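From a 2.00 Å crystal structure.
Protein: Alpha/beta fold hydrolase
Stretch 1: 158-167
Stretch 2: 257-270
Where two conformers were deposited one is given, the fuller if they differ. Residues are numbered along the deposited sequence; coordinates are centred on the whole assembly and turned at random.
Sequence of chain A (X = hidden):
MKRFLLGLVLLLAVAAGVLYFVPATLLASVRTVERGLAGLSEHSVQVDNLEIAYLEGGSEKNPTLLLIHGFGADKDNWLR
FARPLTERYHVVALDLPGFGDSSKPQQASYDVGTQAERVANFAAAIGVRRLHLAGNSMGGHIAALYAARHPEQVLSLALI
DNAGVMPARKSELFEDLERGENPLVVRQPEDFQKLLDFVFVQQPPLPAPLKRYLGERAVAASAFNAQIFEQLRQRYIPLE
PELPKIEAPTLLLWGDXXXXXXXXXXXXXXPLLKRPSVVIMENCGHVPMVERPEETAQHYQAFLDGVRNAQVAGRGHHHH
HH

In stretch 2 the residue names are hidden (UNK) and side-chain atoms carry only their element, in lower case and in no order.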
# COMPACT_ATOMS: atom_id res chain seq x y z
N ALA A 158 1.87 12.93 -1.51
CA ALA A 158 2.84 12.21 -2.31
C ALA A 158 2.12 11.07 -3.00
O ALA A 158 1.53 10.19 -2.35
CB ALA A 158 4.02 11.69 -1.44
N LEU A 159 2.16 11.11 -4.32
CA LEU A 159 1.52 10.10 -5.14
C LEU A 159 2.62 9.23 -5.68
O LEU A 159 3.41 9.65 -6.52
CB LEU A 159 0.70 10.74 -6.27
CG LEU A 159 -0.45 11.62 -5.76
CD1 LEU A 159 -1.18 12.32 -6.93
CD2 LEU A 159 -1.43 10.76 -4.95
N ILE A 160 2.71 8.01 -5.16
CA ILE A 160 3.79 7.12 -5.53
C ILE A 160 3.23 6.07 -6.49
O ILE A 160 2.60 5.10 -6.05
CB ILE A 160 4.41 6.47 -4.28
CG1 ILE A 160 4.95 7.58 -3.35
CG2 ILE A 160 5.53 5.47 -4.67
CD1 ILE A 160 5.46 7.09 -1.99
N ASP A 161 3.44 6.28 -7.79
CA ASP A 161 2.88 5.38 -8.80
C ASP A 161 1.38 5.18 -8.56
O ASP A 161 0.91 4.05 -8.45
CB ASP A 161 3.60 4.02 -8.78
CG ASP A 161 5.11 4.16 -8.97
OD1 ASP A 161 5.77 4.73 -8.07
OD2 ASP A 161 5.64 3.70 -10.01
N ASN A 162 0.64 6.28 -8.46
CA ASN A 162 -0.79 6.22 -8.15
C ASN A 162 -1.65 5.78 -9.33
O ASN A 162 -1.31 6.07 -10.47
CB ASN A 162 -1.28 7.58 -7.67
CG ASN A 162 -1.14 8.64 -8.74
OD1 ASN A 162 -0.03 9.07 -9.07
ND2 ASN A 162 -2.26 9.08 -9.29
N ALA A 163 -2.77 5.13 -9.04
CA ALA A 163 -3.81 4.90 -10.04
C ALA A 163 -4.66 6.15 -10.16
O ALA A 163 -4.55 7.06 -9.34
CB ALA A 163 -4.67 3.68 -9.65
N GLY A 164 -5.52 6.21 -11.18
CA GLY A 164 -6.47 7.30 -11.28
C GLY A 164 -6.41 8.20 -12.51
O GLY A 164 -7.29 9.04 -12.70
N VAL A 165 -5.40 8.04 -13.36
CA VAL A 165 -5.41 8.74 -14.64
C VAL A 165 -5.23 7.77 -15.80
O VAL A 165 -4.81 6.63 -15.63
CB VAL A 165 -4.30 9.82 -14.72
CG1 VAL A 165 -4.50 10.87 -13.64
CG2 VAL A 165 -2.92 9.19 -14.61
N MET A 166 -5.57 8.26 -16.99
CA MET A 166 -5.43 7.50 -18.23
C MET A 166 -4.36 8.14 -19.11
O MET A 166 -4.64 9.09 -19.83
CB MET A 166 -6.77 7.43 -18.97
CG MET A 166 -7.73 6.39 -18.39
SD MET A 166 -9.39 6.43 -19.13
CE MET A 166 -10.12 7.80 -18.22
N PRO A 167 -3.12 7.62 -19.04
CA PRO A 167 -1.96 8.16 -19.75
C PRO A 167 -1.85 7.69 -21.19
O PRO A 167 -2.61 6.81 -21.63
CB PRO A 167 -0.78 7.63 -18.93
CG PRO A 167 -1.29 6.39 -18.26
CD PRO A 167 -2.80 6.36 -18.36
N UNK A 257 10.26 2.05 -14.79
CA UNK A 257 9.90 0.81 -15.49
C UNK A 257 8.66 0.14 -14.88
O UNK A 257 8.46 -1.07 -15.04
c UNK A 257 11.09 -0.15 -15.49
n UNK A 257 13.51 -3.82 -18.03
n UNK A 257 13.11 -1.74 -17.11
n UNK A 257 15.04 -2.88 -16.60
c UNK A 257 12.32 0.42 -16.21
c UNK A 257 13.88 -2.81 -17.25
c UNK A 257 13.45 -0.59 -16.28
N UNK A 258 7.84 0.93 -14.20
CA UNK A 258 6.55 0.49 -13.65
C UNK A 258 5.74 -0.17 -14.76
O UNK A 258 5.42 0.47 -15.76
o UNK A 258 4.11 2.09 -11.42
c UNK A 258 5.80 1.69 -13.05
o UNK A 258 3.97 0.21 -12.54
c UNK A 258 4.54 1.29 -12.28
N UNK A 259 5.41 -1.45 -14.59
CA UNK A 259 4.65 -2.17 -15.61
C UNK A 259 3.16 -2.16 -15.29
O UNK A 259 2.32 -2.47 -16.15
c UNK A 259 7.24 -5.01 -15.96
c UNK A 259 5.15 -3.61 -15.72
c UNK A 259 6.51 -3.74 -16.39
n UNK A 259 6.57 -6.25 -16.36
n UNK A 259 8.26 -7.57 -15.54
c UNK A 259 7.08 -7.46 -16.14
n UNK A 259 6.42 -8.55 -16.52
N UNK A 260 2.83 -1.79 -14.05
CA UNK A 260 1.44 -1.80 -13.59
C UNK A 260 0.70 -0.52 -14.00
O UNK A 260 -0.40 -0.56 -14.52
c UNK A 260 1.39 -1.95 -12.06
c UNK A 260 -0.05 -2.16 -11.58
c UNK A 260 2.28 -3.10 -11.62
N UNK A 261 1.32 0.62 -13.73
CA UNK A 261 0.77 1.93 -14.08
C UNK A 261 1.89 2.74 -14.73
O UNK A 261 3.00 2.82 -14.20
c UNK A 261 0.23 2.65 -12.84
c UNK A 261 -0.87 1.91 -12.07
c UNK A 261 -2.10 1.76 -12.92
c UNK A 261 -1.18 2.68 -10.79
N UNK A 262 1.60 3.33 -15.88
CA UNK A 262 2.68 3.83 -16.72
C UNK A 262 3.22 5.18 -16.28
O UNK A 262 2.46 6.05 -15.85
c UNK A 262 3.42 3.95 -19.10
c UNK A 262 2.24 3.91 -18.17
o UNK A 262 4.00 2.87 -19.33
o UNK A 262 3.80 5.06 -19.55
N UNK A 263 4.54 5.35 -16.39
CA UNK A 263 5.20 6.60 -16.00
C UNK A 263 4.66 7.82 -16.75
O UNK A 263 4.74 8.94 -16.26
c UNK A 263 7.11 6.43 -17.69
c UNK A 263 6.75 6.52 -16.20
c UNK A 263 7.46 7.69 -15.51
N UNK A 264 4.07 7.61 -17.93
CA UNK A 264 3.48 8.71 -18.68
C UNK A 264 2.27 9.32 -17.95
O UNK A 264 1.76 10.36 -18.36
c UNK A 264 3.06 8.25 -20.09
o UNK A 264 2.04 7.26 -20.06
N UNK A 265 1.82 8.67 -16.88
CA UNK A 265 0.82 9.25 -15.98
C UNK A 265 1.23 10.64 -15.47
O UNK A 265 0.38 11.49 -15.22
c UNK A 265 0.58 8.34 -14.76
o UNK A 265 -0.03 7.11 -15.12
N UNK A 266 2.54 10.85 -15.30
CA UNK A 266 3.03 12.11 -14.75
C UNK A 266 2.72 13.29 -15.68
O UNK A 266 2.39 14.38 -15.23
c UNK A 266 6.25 10.94 -12.95
c UNK A 266 4.80 11.24 -13.20
c UNK A 266 5.17 13.44 -14.30
c UNK A 266 4.55 12.04 -14.48
N UNK A 267 2.80 13.05 -16.99
CA UNK A 267 2.51 14.10 -17.97
C UNK A 267 1.03 14.49 -17.95
O UNK A 267 0.67 15.62 -18.27
o UNK A 267 6.51 13.60 -18.57
c UNK A 267 5.43 14.06 -19.00
c UNK A 267 4.35 13.08 -19.45
o UNK A 267 5.22 15.29 -19.09
c UNK A 267 2.94 13.67 -19.37
N UNK A 268 0.16 13.56 -17.57
CA UNK A 268 -1.26 13.88 -17.43
C UNK A 268 -1.46 14.77 -16.20
O UNK A 268 -2.18 15.76 -16.25
c UNK A 268 -3.56 12.98 -16.89
c UNK A 268 -2.12 11.82 -18.60
c UNK A 268 -2.13 12.62 -17.30
N UNK A 269 -0.80 14.42 -15.09
CA UNK A 269 -1.08 15.06 -13.81
C UNK A 269 -0.39 16.40 -13.60
O UNK A 269 -0.92 17.28 -12.92
c UNK A 269 -1.56 12.86 -12.62
c UNK A 269 -0.69 14.11 -12.68
c UNK A 269 0.43 11.20 -11.64
s UNK A 269 -1.16 11.87 -11.17
N UNK A 270 0.82 16.51 -14.11
CA UNK A 270 1.63 17.70 -13.87
C UNK A 270 0.92 19.02 -14.23
O UNK A 270 0.82 19.90 -13.38
n UNK A 270 7.87 20.15 -16.19
c UNK A 270 2.96 17.55 -14.61
n UNK A 270 7.28 18.00 -16.76
c UNK A 270 7.13 19.08 -15.99
c UNK A 270 4.05 18.42 -14.12
n UNK A 270 6.23 19.08 -15.02
c UNK A 270 5.36 17.95 -14.72
O HOH W 1 -2.00 6.16 -13.14

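Position 257 carries three carbons, a nitrogen, and a carbon bearing two more nitrogens, a guanidinium far from stretch 1: Arg257. At 258 two carbons end in two oxygens, and one oxygen lies 2.6 Å from OD2 of Asp161. An unbranched acid this short is Asp258; its OD1 accepts from the backbone N atoms of 260 and 261, fixing the loop. So short a gap between OD2 of Asp161 and OD2 of Asp258 suggests that one acid holds a proton, though the geometry does not decide.

Position 259 repeats the guanidinium pattern, also out of reach: Arg259. At 260 one carbon carries two more, a beta-branched Val260 that touches nothing on stretch 1. Position 261 has four carbons forked at the second, Leu261, whose CD1 sits 3.8 Å from CB of Ala163 and 3.4 Å from the backbone O of Asn162.

At 262, two carbons and two oxygens give Asp262. Its OD2 accepts from the backbone N of 264, capping the turn that leads into the helix. Position 263, one carbon carrying two, is Val263, pointing away from stretch 1. Position 264 has one carbon and one oxygen, the oxygen 3.1 Å from CB of Pro167: Ser264, whose OG also donates to Asp262 OD2 (2.9 Å). The same two atoms at 265 make Ser265; its OG donates to Asp262 O at 2.8 Å and lies 3.6 Å from CG2 of Val165.

At 266, four carbons forked at the first, with one arm two carbons long, make no contact with stretch 1: Ile266. Three carbons ending in two oxygens make 267 the exposed, poorly ordered Glu267. Position 268, three carbons branched at the first, packs 3.9 Å from CB of Val165: Val268, with CG1 the nearest atom. At 269 the unbranched chain of two carbons, sulfur and carbon is Met269; its CG lies 3.7 Å from CG1 of Val165, and its SD accepts a weak hydrogen bond from ND2 of Asn162 (3.5 Å). Position 270, another guanidinium out of reach, is Arg270.

The rule is a capped turn presenting an apolar helix face. Val268 and Met269 pack against Val165, and Val268 also meets Pro167, while Leu261 covers the backbone around Ala163. A water bridges the stretches, donating to both Asn162 O (2.8 Å) and Ser265 OG (3.0 Å). The fit has a cost, because Asn162 OD1 is buried without a partner, 3.4 Å from Met269 CE.

Stretch 2, residues 257-270: RDRVLDVSSIEVMR
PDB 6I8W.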